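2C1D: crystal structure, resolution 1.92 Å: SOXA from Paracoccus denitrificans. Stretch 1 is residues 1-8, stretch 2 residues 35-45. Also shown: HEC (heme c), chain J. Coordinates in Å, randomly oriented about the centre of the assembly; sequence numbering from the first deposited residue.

Stretch 1 (1-8) DPVEDGLV
Stretch 2 35-45: IYSGWHFRDDS

How do the two backbones run where they meet? Stretch 1 is extended: it goes from Pro-2 (phi/psi -69/133) through Val-3 (-72/147), Glu-4 (-79/112), Asp-5 (-163/167) and Gly-6 (-132/148), and Leu-7 (-118/116) leads on to Val-8 (-132/116), which lies in a strand. Stretch 2 leaves a short strand at Ile-35 and Tyr-36, then tightens into a 3-10 segment, Gly-38 (-56/-22), Trp-39 (-52/-39), His-40 (-63/-22) and Phe-41 (-99/6), with backbone bonds from His-40 N to Ser-37 O (3.2 Å) and Phe-41 N to Gly-38 O (3.1 Å). Ser-37 OG (chi1 165°) also accepts from Trp-39 N at 3.0 Å. Pro-2 lies nearest Phe-41, CA to CA 5.1 Å, and Leu-7 nearest Trp-39, CA to CA 8.8 Å, so the order of the nearest pairs is reversed here, against a turn rather than a paired strand.

What ties Val-3 to His-40? Two hydrogen bonds join them. Val-3 N donates to His-40 O, backbone to backbone, at 3.1 Å and an almost straight 172°; His-40 ND1 donates to Val-3 O, side chain to backbone, at 2.7 Å, more bent at 138°. The CA-to-CB bond of His-40 points sideways, and the side chain (chi1 -87°, m; chi2 -78°) brings the ring nearer, presenting its edge to the carbonyls. Asp-5 O also lies near that edge, 3.3 Å from His-40 CE1.

Where does Pro-2 rest? Its ring, C-gamma endo, meets two aromatic faces. Pro-2 CG sits 4.0 Å from the centroid of the Tyr-36 ring (chi1 -64°, chi2 93°), and Pro-2 CB sits 4.2 Å from that of the Phe-41 ring (chi1 -59°, chi2 85°). Both are CH-pi contacts, made by neighbouring carbons of one compact side chain.

How is the indole of Trp-39 covered? The CA-to-CB bond of Trp-39 (chi1 -175°, chi2 84°) points toward stretch 1, and the residue has the largest covered area here. Leu-7, with chi1 t and chi2 p, lies over one face: Leu-7 CD2 is 3.8 Å from the centroid of the Trp-39 five-membered ring, only 6° off its normal, while Leu-7 CB is 3.8 Å from Trp-39 CH2. Gly-6 O and Asp-5 CG lie oblique to the ring, 3.4 and 3.6 Å from Trp-39 CH2. Asp-5 OD1 (chi1 -154°) also accepts from Gly-6 N at 2.7 Å.

Where does stretch 2 meet the heme? The CA-to-CB bond of Arg-42 points away from stretch 1, and Arg-42 NH1 makes a weak hydrogen bond to HEC O2D at 2.8 Å. Gly-38 CA lies 3.4 Å from HEC O1A; a CB there would clash with that oxygen.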

# COMPACT_ATOMS: atom_id res chain seq x y z
N ASP A 1 -3.78 -15.39 -5.77
CA ASP A 1 -4.89 -15.74 -4.80
C ASP A 1 -4.38 -16.24 -3.44
O ASP A 1 -3.30 -16.84 -3.39
CB ASP A 1 -5.79 -16.85 -5.37
CG ASP A 1 -6.95 -16.32 -6.18
OD1 ASP A 1 -6.83 -15.21 -6.75
OD2 ASP A 1 -8.02 -16.96 -6.31
N PRO A 2 -5.14 -16.07 -2.36
CA PRO A 2 -4.66 -16.43 -1.01
C PRO A 2 -4.49 -17.95 -0.77
O PRO A 2 -5.37 -18.74 -1.10
CB PRO A 2 -5.72 -15.84 -0.07
CG PRO A 2 -6.96 -15.73 -0.90
CD PRO A 2 -6.51 -15.52 -2.32
N VAL A 3 -3.35 -18.32 -0.21
CA VAL A 3 -2.99 -19.72 0.01
C VAL A 3 -3.84 -20.35 1.14
O VAL A 3 -4.25 -19.67 2.07
CB VAL A 3 -1.47 -19.87 0.30
CG1 VAL A 3 -1.13 -19.43 1.75
CG2 VAL A 3 -1.00 -21.29 0.03
N GLU A 4 -4.14 -21.63 1.01
CA GLU A 4 -4.69 -22.40 2.11
C GLU A 4 -3.50 -22.74 3.02
O GLU A 4 -2.59 -23.47 2.61
CB GLU A 4 -5.38 -23.66 1.56
CG GLU A 4 -6.01 -24.58 2.61
CD GLU A 4 -7.46 -24.26 2.92
OE1 GLU A 4 -8.36 -24.98 2.40
OE2 GLU A 4 -7.70 -23.29 3.69
N ASP A 5 -3.48 -22.15 4.22
CA ASP A 5 -2.45 -22.43 5.25
C ASP A 5 -2.94 -21.95 6.63
O ASP A 5 -3.95 -21.26 6.73
CB ASP A 5 -1.11 -21.77 4.87
CG ASP A 5 0.11 -22.47 5.47
OD1 ASP A 5 0.01 -23.26 6.43
OD2 ASP A 5 1.27 -22.25 5.05
N GLY A 6 -2.25 -22.37 7.69
CA GLY A 6 -2.55 -21.91 9.03
C GLY A 6 -1.29 -21.47 9.75
O GLY A 6 -0.21 -22.02 9.50
N LEU A 7 -1.41 -20.48 10.63
CA LEU A 7 -0.27 -19.90 11.33
C LEU A 7 -0.39 -20.08 12.84
O LEU A 7 -1.28 -19.53 13.49
CB LEU A 7 -0.11 -18.41 10.96
CG LEU A 7 0.99 -17.62 11.69
CD1 LEU A 7 2.35 -18.33 11.63
CD2 LEU A 7 1.10 -16.20 11.10
N VAL A 8 0.55 -20.84 13.39
CA VAL A 8 0.70 -21.06 14.82
C VAL A 8 2.17 -20.82 15.07
O VAL A 8 3.03 -21.52 14.54
CB VAL A 8 0.30 -22.50 15.20
CG1 VAL A 8 0.41 -22.71 16.69
CG2 VAL A 8 -1.14 -22.80 14.76
N ILE A 35 -11.85 -11.78 5.05
CA ILE A 35 -10.63 -11.00 5.22
C ILE A 35 -9.47 -11.90 5.59
O ILE A 35 -9.66 -12.93 6.25
CB ILE A 35 -10.79 -9.87 6.24
CG1 ILE A 35 -11.32 -10.38 7.59
CG2 ILE A 35 -11.67 -8.77 5.64
CD1 ILE A 35 -11.21 -9.35 8.69
N TYR A 36 -8.27 -11.49 5.15
CA TYR A 36 -7.06 -12.28 5.24
C TYR A 36 -5.91 -11.39 5.68
O TYR A 36 -5.78 -10.25 5.24
CB TYR A 36 -6.64 -12.84 3.87
CG TYR A 36 -7.60 -13.84 3.22
CD1 TYR A 36 -8.58 -13.41 2.34
CD2 TYR A 36 -7.49 -15.20 3.47
CE1 TYR A 36 -9.49 -14.33 1.74
CE2 TYR A 36 -8.37 -16.12 2.87
CZ TYR A 36 -9.36 -15.68 2.01
OH TYR A 36 -10.23 -16.58 1.42
N SER A 37 -5.04 -11.94 6.49
CA SER A 37 -3.73 -11.36 6.70
C SER A 37 -2.95 -11.41 5.40
O SER A 37 -3.13 -12.33 4.60
CB SER A 37 -2.97 -12.18 7.74
OG SER A 37 -1.60 -11.90 7.74
N GLY A 38 -2.07 -10.43 5.22
CA GLY A 38 -1.07 -10.44 4.16
C GLY A 38 -0.14 -11.63 4.13
O GLY A 38 0.43 -11.94 3.09
N TRP A 39 0.01 -12.32 5.27
CA TRP A 39 0.75 -13.58 5.35
C TRP A 39 0.28 -14.61 4.31
O TRP A 39 1.10 -15.32 3.72
CB TRP A 39 0.60 -14.14 6.75
CG TRP A 39 1.37 -15.36 7.08
CD1 TRP A 39 2.68 -15.43 7.50
CD2 TRP A 39 0.88 -16.70 7.10
NE1 TRP A 39 3.02 -16.73 7.77
CE2 TRP A 39 1.93 -17.53 7.54
CE3 TRP A 39 -0.35 -17.27 6.81
CZ2 TRP A 39 1.80 -18.93 7.66
CZ3 TRP A 39 -0.49 -18.68 6.94
CH2 TRP A 39 0.59 -19.48 7.37
N HIS A 40 -1.02 -14.66 4.09
CA HIS A 40 -1.61 -15.60 3.14
C HIS A 40 -1.17 -15.39 1.70
O HIS A 40 -1.29 -16.30 0.90
CB HIS A 40 -3.16 -15.57 3.21
CG HIS A 40 -3.72 -16.49 4.24
ND1 HIS A 40 -3.81 -17.85 4.04
CD2 HIS A 40 -4.17 -16.26 5.49
CE1 HIS A 40 -4.30 -18.42 5.13
NE2 HIS A 40 -4.52 -17.48 6.03
N PHE A 41 -0.70 -14.20 1.36
CA PHE A 41 -0.30 -13.88 -0.01
C PHE A 41 1.21 -13.97 -0.22
O PHE A 41 1.72 -13.64 -1.28
CB PHE A 41 -0.79 -12.47 -0.35
CG PHE A 41 -2.27 -12.32 -0.23
CD1 PHE A 41 -2.85 -12.02 0.98
CD2 PHE A 41 -3.10 -12.46 -1.34
CE1 PHE A 41 -4.21 -11.90 1.10
CE2 PHE A 41 -4.47 -12.32 -1.23
CZ PHE A 41 -5.03 -12.06 -0.02
N ARG A 42 1.94 -14.42 0.80
CA ARG A 42 3.38 -14.54 0.67
C ARG A 42 3.77 -15.95 0.24
O ARG A 42 2.99 -16.88 0.42
CB ARG A 42 4.04 -14.15 1.99
CG ARG A 42 3.53 -12.84 2.58
CD ARG A 42 4.12 -11.59 1.95
NE ARG A 42 3.77 -11.36 0.55
CZ ARG A 42 2.75 -10.61 0.12
NH1 ARG A 42 1.91 -10.06 0.98
NH2 ARG A 42 2.58 -10.41 -1.18
N ASP A 43 4.97 -16.12 -0.32
CA ASP A 43 5.44 -17.47 -0.65
C ASP A 43 5.81 -18.25 0.63
O ASP A 43 5.95 -17.65 1.71
CB ASP A 43 6.60 -17.48 -1.69
CG ASP A 43 7.83 -16.68 -1.26
OD1 ASP A 43 8.08 -16.49 -0.06
OD2 ASP A 43 8.62 -16.18 -2.11
N ASP A 44 5.95 -19.57 0.52
CA ASP A 44 6.09 -20.37 1.74
C ASP A 44 7.35 -20.04 2.52
O ASP A 44 7.34 -20.08 3.75
CB ASP A 44 6.03 -21.89 1.51
CG ASP A 44 6.13 -22.68 2.84
OD1 ASP A 44 5.31 -22.36 3.77
OD2 ASP A 44 7.01 -23.56 3.05
N SER A 45 8.44 -19.73 1.83
CA SER A 45 9.69 -19.44 2.54
C SER A 45 9.52 -18.16 3.39
O SER A 45 10.07 -18.07 4.49
CB SER A 45 10.89 -19.37 1.59
OG SER A 45 11.28 -18.04 1.29
FE HEC J . -0.64 -0.93 -0.88
CHA HEC J . 1.29 -3.44 0.41
CHB HEC J . -1.75 -0.24 2.34
CHC HEC J . -2.44 1.66 -2.07
CHD HEC J . 0.05 -1.92 -4.05
NA HEC J . -0.29 -1.72 1.04
C1A HEC J . 0.55 -2.76 1.33
C2A HEC J . 0.49 -3.00 2.74
C3A HEC J . -0.36 -2.10 3.27
C4A HEC J . -0.87 -1.28 2.20
CMA HEC J . -0.75 -1.92 4.74
CAA HEC J . 1.27 -4.10 3.51
CBA HEC J . 0.32 -5.29 3.77
CGA HEC J . 1.01 -6.37 4.59
O1A HEC J . 0.35 -7.40 4.87
O2A HEC J . 2.23 -6.23 4.95
NB HEC J . -1.84 0.42 -0.05
C1B HEC J . -2.14 0.58 1.30
C2B HEC J . -2.88 1.79 1.45
C3B HEC J . -3.09 2.31 0.25
C4B HEC J . -2.41 1.48 -0.71
CMB HEC J . -3.43 2.30 2.79
CAB HEC J . -3.85 3.62 -0.07
CBB HEC J . -3.26 4.69 0.54
NC HEC J . -1.12 -0.25 -2.75
C1C HEC J . -1.90 0.83 -3.01
C2C HEC J . -1.98 1.01 -4.45
C3C HEC J . -1.28 0.00 -5.02
C4C HEC J . -0.75 -0.80 -3.93
CMC HEC J . -2.78 2.17 -5.09
CAC HEC J . -1.00 -0.39 -6.51
CBC HEC J . -0.71 0.49 -7.48
ND HEC J . 0.47 -2.39 -1.67
C1D HEC J . 0.63 -2.62 -3.04
C2D HEC J . 1.53 -3.74 -3.25
C3D HEC J . 1.92 -4.20 -1.86
C4D HEC J . 1.22 -3.31 -0.96
CMD HEC J . 2.01 -4.36 -4.58
CAD HEC J . 2.82 -5.39 -1.48
CBD HEC J . 2.00 -6.68 -1.64
CGD HEC J . 0.92 -6.82 -0.58
O1D HEC J . -0.25 -6.41 -0.78
O2D HEC J . 1.18 -7.36 0.49